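Local coordinates for protein glutaconate CoA-transferase subunit A (Acidaminococcus fermentans, PDB 1POI) that catalyses the transfer of coenzyme A from acetyl-CoA to glutaconate, (R)-2-hydroxyglutarate and related acids in glutamate degradation, at residues 11-16 against 206-211. Numbering follows the deposited sequence.
Sequences AKYVHS and YTIVTC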
loop_
_atom_site.group_PDB
_atom_site.type_symbol
_atom_site.label_atom_id
_atom_site.label_comp_id
_atom_site.label_asym_id
_atom_site.label_seq_id
_atom_site.Cartn_x
_atom_site.Cartn_y
_atom_site.Cartn_z
ATOM N N ALA A 11 -19.133 -31.080 -8.102
ATOM C CA ALA A 11 -20.056 -32.206 -7.996
ATOM C C ALA A 11 -21.220 -31.900 -7.067
ATOM O O ALA A 11 -22.366 -32.255 -7.344
ATOM C CB ALA A 11 -19.321 -33.416 -7.497
ATOM N N LYS A 12 -20.897 -31.277 -5.939
ATOM C CA LYS A 12 -21.882 -30.913 -4.939
ATOM C C LYS A 12 -22.801 -29.769 -5.350
ATOM O O LYS A 12 -24.018 -29.923 -5.321
ATOM C CB LYS A 12 -21.180 -30.586 -3.625
ATOM C CG LYS A 12 -22.112 -30.263 -2.494
ATOM C CD LYS A 12 -21.355 -30.248 -1.169
ATOM C CE LYS A 12 -22.282 -29.975 0.025
ATOM N NZ LYS A 12 -21.562 -30.115 1.335
ATOM N N TYR A 13 -22.244 -28.647 -5.795
ATOM C CA TYR A 13 -23.074 -27.492 -6.155
ATOM C C TYR A 13 -23.506 -27.336 -7.605
ATOM O O TYR A 13 -24.271 -26.415 -7.901
ATOM C CB TYR A 13 -22.418 -26.196 -5.678
ATOM C CG TYR A 13 -22.054 -26.226 -4.229
ATOM C CD1 TYR A 13 -23.014 -25.979 -3.247
ATOM C CD2 TYR A 13 -20.781 -26.579 -3.824
ATOM C CE1 TYR A 13 -22.715 -26.092 -1.887
ATOM C CE2 TYR A 13 -20.463 -26.694 -2.462
ATOM C CZ TYR A 13 -21.440 -26.450 -1.506
ATOM O OH TYR A 13 -21.150 -26.567 -0.162
ATOM N N VAL A 14 -23.002 -28.159 -8.527
ATOM C CA VAL A 14 -23.431 -28.021 -9.922
ATOM C C VAL A 14 -24.084 -29.324 -10.339
ATOM O O VAL A 14 -23.628 -30.413 -9.938
ATOM C CB VAL A 14 -22.274 -27.643 -10.879
ATOM C CG1 VAL A 14 -22.823 -26.929 -12.142
ATOM C CG2 VAL A 14 -21.290 -26.727 -10.162
ATOM N N HIS A 15 -25.167 -29.205 -11.117
ATOM C CA HIS A 15 -25.982 -30.344 -11.568
ATOM C C HIS A 15 -26.547 -30.049 -12.939
ATOM O O HIS A 15 -26.818 -28.888 -13.267
ATOM C CB HIS A 15 -27.210 -30.530 -10.644
ATOM C CG HIS A 15 -26.886 -30.517 -9.183
ATOM N ND1 HIS A 15 -26.283 -31.577 -8.541
ATOM C CD2 HIS A 15 -27.020 -29.545 -8.252
ATOM C CE1 HIS A 15 -26.048 -31.259 -7.279
ATOM N NE2 HIS A 15 -26.484 -30.030 -7.077
ATOM N N SER A 16 -26.786 -31.097 -13.719
ATOM C CA SER A 16 -27.381 -30.915 -15.035
ATOM C C SER A 16 -28.750 -30.288 -14.763
ATOM O O SER A 16 -29.301 -30.456 -13.667
ATOM C CB SER A 16 -27.550 -32.261 -15.734
ATOM O OG SER A 16 -26.351 -33.005 -15.697
ATOM N N TYR A 206 -26.520 -21.033 -5.146
ATOM C CA TYR A 206 -25.230 -21.617 -4.767
ATOM C C TYR A 206 -24.123 -20.854 -5.489
ATOM O O TYR A 206 -24.278 -20.536 -6.679
ATOM C CB TYR A 206 -25.154 -23.090 -5.173
ATOM C CG TYR A 206 -26.092 -23.971 -4.400
ATOM C CD1 TYR A 206 -25.812 -24.322 -3.081
ATOM C CD2 TYR A 206 -27.297 -24.408 -4.967
ATOM C CE1 TYR A 206 -26.709 -25.074 -2.338
ATOM C CE2 TYR A 206 -28.201 -25.163 -4.238
ATOM C CZ TYR A 206 -27.907 -25.489 -2.921
ATOM O OH TYR A 206 -28.824 -26.197 -2.165
ATOM N N THR A 207 -23.026 -20.549 -4.791
ATOM C CA THR A 207 -21.907 -19.836 -5.418
ATOM C C THR A 207 -20.569 -20.524 -5.230
ATOM O O THR A 207 -20.188 -20.874 -4.099
ATOM C CB THR A 207 -21.760 -18.377 -4.918
ATOM O OG1 THR A 207 -22.887 -17.607 -5.347
ATOM C CG2 THR A 207 -20.506 -17.733 -5.516
ATOM N N ILE A 208 -19.866 -20.734 -6.338
ATOM C CA ILE A 208 -18.539 -21.354 -6.278
ATOM C C ILE A 208 -17.494 -20.314 -6.694
ATOM O O ILE A 208 -17.632 -19.652 -7.755
ATOM C CB ILE A 208 -18.417 -22.610 -7.184
ATOM C CG1 ILE A 208 -19.521 -23.621 -6.832
ATOM C CG2 ILE A 208 -17.043 -23.283 -6.963
ATOM C CD1 ILE A 208 -19.836 -24.593 -7.926
ATOM N N VAL A 209 -16.482 -20.149 -5.848
ATOM C CA VAL A 209 -15.430 -19.186 -6.124
ATOM C C VAL A 209 -14.048 -19.844 -6.314
ATOM O O VAL A 209 -13.520 -20.490 -5.398
ATOM C CB VAL A 209 -15.368 -18.090 -4.991
ATOM C CG1 VAL A 209 -14.991 -18.728 -3.660
ATOM C CG2 VAL A 209 -14.356 -16.990 -5.327
ATOM N N THR A 210 -13.503 -19.783 -7.527
ATOM C CA THR A 210 -12.146 -20.325 -7.727
ATOM C C THR A 210 -11.232 -19.112 -7.504
ATOM O O THR A 210 -11.538 -18.004 -7.997
ATOM C CB THR A 210 -11.906 -20.910 -9.127
ATOM O OG1 THR A 210 -12.373 -19.994 -10.117
ATOM C CG2 THR A 210 -12.609 -22.245 -9.290
ATOM N N CYS A 211 -10.157 -19.293 -6.738
ATOM C CA CYS A 211 -9.257 -18.199 -6.442
ATOM C C CYS A 211 -7.756 -18.536 -6.593
ATOM O O CYS A 211 -7.335 -19.669 -6.407
ATOM C CB CYS A 211 -9.547 -17.741 -5.036
ATOM S SG CYS A 211 -9.049 -18.939 -3.854
#
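Tyr13, at the C-terminal end of helix 6-13, and Val14 just after it pack against Tyr206 and Ile208 of strand 206-211, so the contact lays a helix end on one face of the parallel sheet of this alpha/beta CoA-transferase fold. No hydrogen bond joins the two segments, and the 226 Å² buried between them comes from aromatic and aliphatic contacts.

The aromatic part is an oblique pair of tyrosines whose ring centroids lie 5.5 Å apart. Their planes are inclined at 46°, and the two side chains cross at about a right angle. Tyr206 meets the edge of the Tyr13 ring, close to its plane, and CD1 of Tyr13 comes 3.3 Å from CD1 of Tyr206. Within segment 11-16, CG of Lys12 sits over the centre of one face of the Tyr13 ring, 3.9 Å above the plane. Met4, Asp235 and Ala236 also touch this tyrosine.

The aliphatic part centres on Ile208, a buried residue on the strand between 174-179 and 236-239. With CG1 anti to the carbonyl carbon (chi1 -55°), the longer branch of Ile208 extends to the helix end. There Ile208 CD1 lies 3.8 Å from Tyr13 CB. Closer still is Val14, whose CG2 is 3.4 Å from Ile208 CD1.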